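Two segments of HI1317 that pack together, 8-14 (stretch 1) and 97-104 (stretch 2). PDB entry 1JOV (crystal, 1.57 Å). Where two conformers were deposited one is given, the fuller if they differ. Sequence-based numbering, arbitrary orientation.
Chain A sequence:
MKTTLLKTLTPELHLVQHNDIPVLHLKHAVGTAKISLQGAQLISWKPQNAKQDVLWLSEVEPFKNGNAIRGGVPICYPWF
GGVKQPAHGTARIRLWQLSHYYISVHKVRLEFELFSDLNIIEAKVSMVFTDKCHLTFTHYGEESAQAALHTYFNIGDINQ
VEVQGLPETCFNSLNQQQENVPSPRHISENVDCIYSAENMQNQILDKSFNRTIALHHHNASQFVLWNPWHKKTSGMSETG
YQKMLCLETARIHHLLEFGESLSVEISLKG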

# COMPACT_ATOMS: atom_id res chain seq x y z
N THR A 8 3.38 -8.13 -23.87
CA THR A 8 4.00 -9.32 -23.33
C THR A 8 5.45 -8.87 -23.15
O THR A 8 6.21 -8.91 -24.11
CB THR A 8 3.97 -10.56 -24.22
OG1 THR A 8 2.62 -10.90 -24.53
CG2 THR A 8 4.65 -11.74 -23.52
N LEU A 9 5.84 -8.49 -21.95
CA LEU A 9 7.23 -8.10 -21.74
C LEU A 9 8.12 -9.35 -21.67
O LEU A 9 9.16 -9.42 -22.38
CB LEU A 9 7.43 -7.18 -20.50
CG LEU A 9 6.74 -5.83 -20.49
CD1 LEU A 9 5.22 -6.01 -20.28
CD2 LEU A 9 7.35 -5.03 -19.35
N THR A 10 7.73 -10.30 -20.82
CA THR A 10 8.37 -11.65 -20.78
C THR A 10 7.25 -12.64 -20.60
O THR A 10 6.10 -12.23 -20.41
CB THR A 10 9.39 -11.84 -19.63
OG1 THR A 10 8.66 -12.13 -18.41
CG2 THR A 10 10.24 -10.58 -19.44
N PRO A 11 7.53 -13.95 -20.65
CA PRO A 11 6.48 -14.95 -20.40
C PRO A 11 5.85 -14.80 -19.04
O PRO A 11 4.69 -15.20 -18.91
CB PRO A 11 7.22 -16.31 -20.50
CG PRO A 11 8.40 -16.00 -21.40
CD PRO A 11 8.82 -14.58 -20.99
N GLU A 12 6.58 -14.21 -18.08
CA GLU A 12 6.09 -14.09 -16.73
C GLU A 12 5.52 -12.69 -16.42
O GLU A 12 4.92 -12.51 -15.36
CB GLU A 12 7.22 -14.47 -15.78
CG GLU A 12 7.56 -15.98 -15.99
CD GLU A 12 8.83 -16.41 -15.35
OE1 GLU A 12 9.81 -15.66 -15.48
OE2 GLU A 12 8.83 -17.50 -14.72
N LEU A 13 5.61 -11.74 -17.36
CA LEU A 13 5.25 -10.33 -17.04
C LEU A 13 4.50 -9.73 -18.19
O LEU A 13 5.09 -9.52 -19.28
CB LEU A 13 6.51 -9.51 -16.83
CG LEU A 13 6.37 -8.14 -16.20
CD1 LEU A 13 5.67 -8.19 -14.88
CD2 LEU A 13 7.81 -7.57 -16.03
N HIS A 14 3.24 -9.38 -17.98
CA HIS A 14 2.45 -8.82 -19.03
C HIS A 14 1.85 -7.52 -18.63
O HIS A 14 1.61 -7.28 -17.46
CB HIS A 14 1.27 -9.73 -19.45
CG HIS A 14 1.66 -11.13 -19.81
ND1 HIS A 14 1.65 -11.61 -21.11
CD2 HIS A 14 2.06 -12.16 -19.03
CE1 HIS A 14 2.04 -12.87 -21.10
NE2 HIS A 14 2.28 -13.23 -19.85
N GLN A 97 6.21 5.22 -14.99
CA GLN A 97 6.76 4.34 -16.00
C GLN A 97 7.52 3.19 -15.34
O GLN A 97 8.12 3.33 -14.31
CB GLN A 97 7.73 5.12 -16.87
CG GLN A 97 7.02 6.07 -17.88
CD GLN A 97 6.37 7.23 -17.19
OE1 GLN A 97 5.15 7.56 -17.46
NE2 GLN A 97 7.10 7.89 -16.30
N LEU A 98 7.48 2.01 -15.99
CA LEU A 98 8.27 0.85 -15.54
C LEU A 98 9.68 1.08 -16.12
O LEU A 98 9.87 1.08 -17.37
CB LEU A 98 7.68 -0.41 -16.13
CG LEU A 98 8.50 -1.68 -15.85
CD1 LEU A 98 8.41 -2.12 -14.39
CD2 LEU A 98 7.96 -2.82 -16.76
N SER A 99 10.65 1.40 -15.27
CA SER A 99 11.97 1.74 -15.76
C SER A 99 12.94 0.57 -15.71
O SER A 99 14.01 0.59 -16.32
CB SER A 99 12.47 2.89 -14.89
OG SER A 99 12.31 2.59 -13.56
N HIS A 100 12.60 -0.42 -14.95
CA HIS A 100 13.42 -1.62 -14.89
C HIS A 100 12.73 -2.84 -14.39
O HIS A 100 11.90 -2.82 -13.50
CB HIS A 100 14.58 -1.26 -13.98
CG HIS A 100 15.36 -2.43 -13.48
ND1 HIS A 100 16.26 -3.09 -14.28
CD2 HIS A 100 15.43 -3.01 -12.25
CE1 HIS A 100 16.86 -4.03 -13.57
NE2 HIS A 100 16.40 -3.98 -12.33
N TYR A 101 13.01 -3.99 -15.01
CA TYR A 101 12.48 -5.26 -14.47
C TYR A 101 13.63 -6.31 -14.54
O TYR A 101 14.37 -6.33 -15.53
CB TYR A 101 11.21 -5.69 -15.20
CG TYR A 101 11.31 -5.80 -16.70
CD1 TYR A 101 11.12 -4.72 -17.54
CD2 TYR A 101 11.61 -7.05 -17.27
CE1 TYR A 101 11.20 -4.91 -18.96
CE2 TYR A 101 11.69 -7.23 -18.62
CZ TYR A 101 11.47 -6.22 -19.45
OH TYR A 101 11.61 -6.47 -20.79
N TYR A 102 13.85 -7.03 -13.43
CA TYR A 102 14.88 -8.07 -13.27
C TYR A 102 14.14 -9.33 -12.83
O TYR A 102 13.54 -9.39 -11.75
CB TYR A 102 15.99 -7.74 -12.24
CG TYR A 102 16.93 -8.91 -11.92
CD1 TYR A 102 18.01 -9.25 -12.76
CD2 TYR A 102 16.75 -9.68 -10.78
CE1 TYR A 102 18.86 -10.33 -12.48
CE2 TYR A 102 17.60 -10.75 -10.48
CZ TYR A 102 18.65 -11.07 -11.32
OH TYR A 102 19.46 -12.14 -11.04
N ILE A 103 14.28 -10.34 -13.63
CA ILE A 103 13.70 -11.64 -13.32
C ILE A 103 14.71 -12.76 -13.22
O ILE A 103 15.49 -13.00 -14.13
CB ILE A 103 12.65 -11.95 -14.38
CG1 ILE A 103 11.57 -10.89 -14.39
CG2 ILE A 103 12.03 -13.33 -14.14
CD1 ILE A 103 10.72 -10.92 -15.64
N SER A 104 14.66 -13.46 -12.06
CA SER A 104 15.52 -14.61 -11.83
C SER A 104 14.81 -15.69 -11.03
O SER A 104 13.68 -15.50 -10.56
CB SER A 104 16.74 -14.17 -11.10
OG SER A 104 16.51 -13.99 -9.73

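The two stretches meet through side chains alone, in a small, largely apolar contact that buries 297 Å² in total and contains no hydrogen bond from one stretch to the other. Stretch 2 is a strand, and Leu98, Tyr101 and Ile103 direct their CA-to-CB bonds toward stretch 1.

Stretch 1 answers with a type I turn from Thr10 to Leu13, closed by Leu13 N to Thr10 O (3.1 Å). Thr10 OG1 accepts a hydrogen bond from Glu12 N (3.0 Å), so its hydroxyl serves the turn while its methyl is free for apolar packing: Thr10 CG2 lies 3.7 Å from Tyr101 CE2. Threonine suits this place because its CB carries both hydroxyl and methyl.

The Tyr101 ring is broad enough to meet several neighbours at once. Leu9 CD2 approaches Tyr101 CE1 at 3.9 Å and also reaches Leu98 CD2 at 3.5 Å. Leu13, buried, sets CD2 4.0 Å from Tyr101 CB and 4.5 Å from Ile103 CD1. Leucine suits these positions: its branched end presents methyls and leaves no polar group unsatisfied.

Ile103 branches at CB into arms of two lengths: CD1 lies 3.7 Å from Thr10 OG1, and CG2 3.5 Å from Glu12 OE1. The long Glu12 side chain makes only van der Waals contact here; the residue remains partly exposed, as suits its charge.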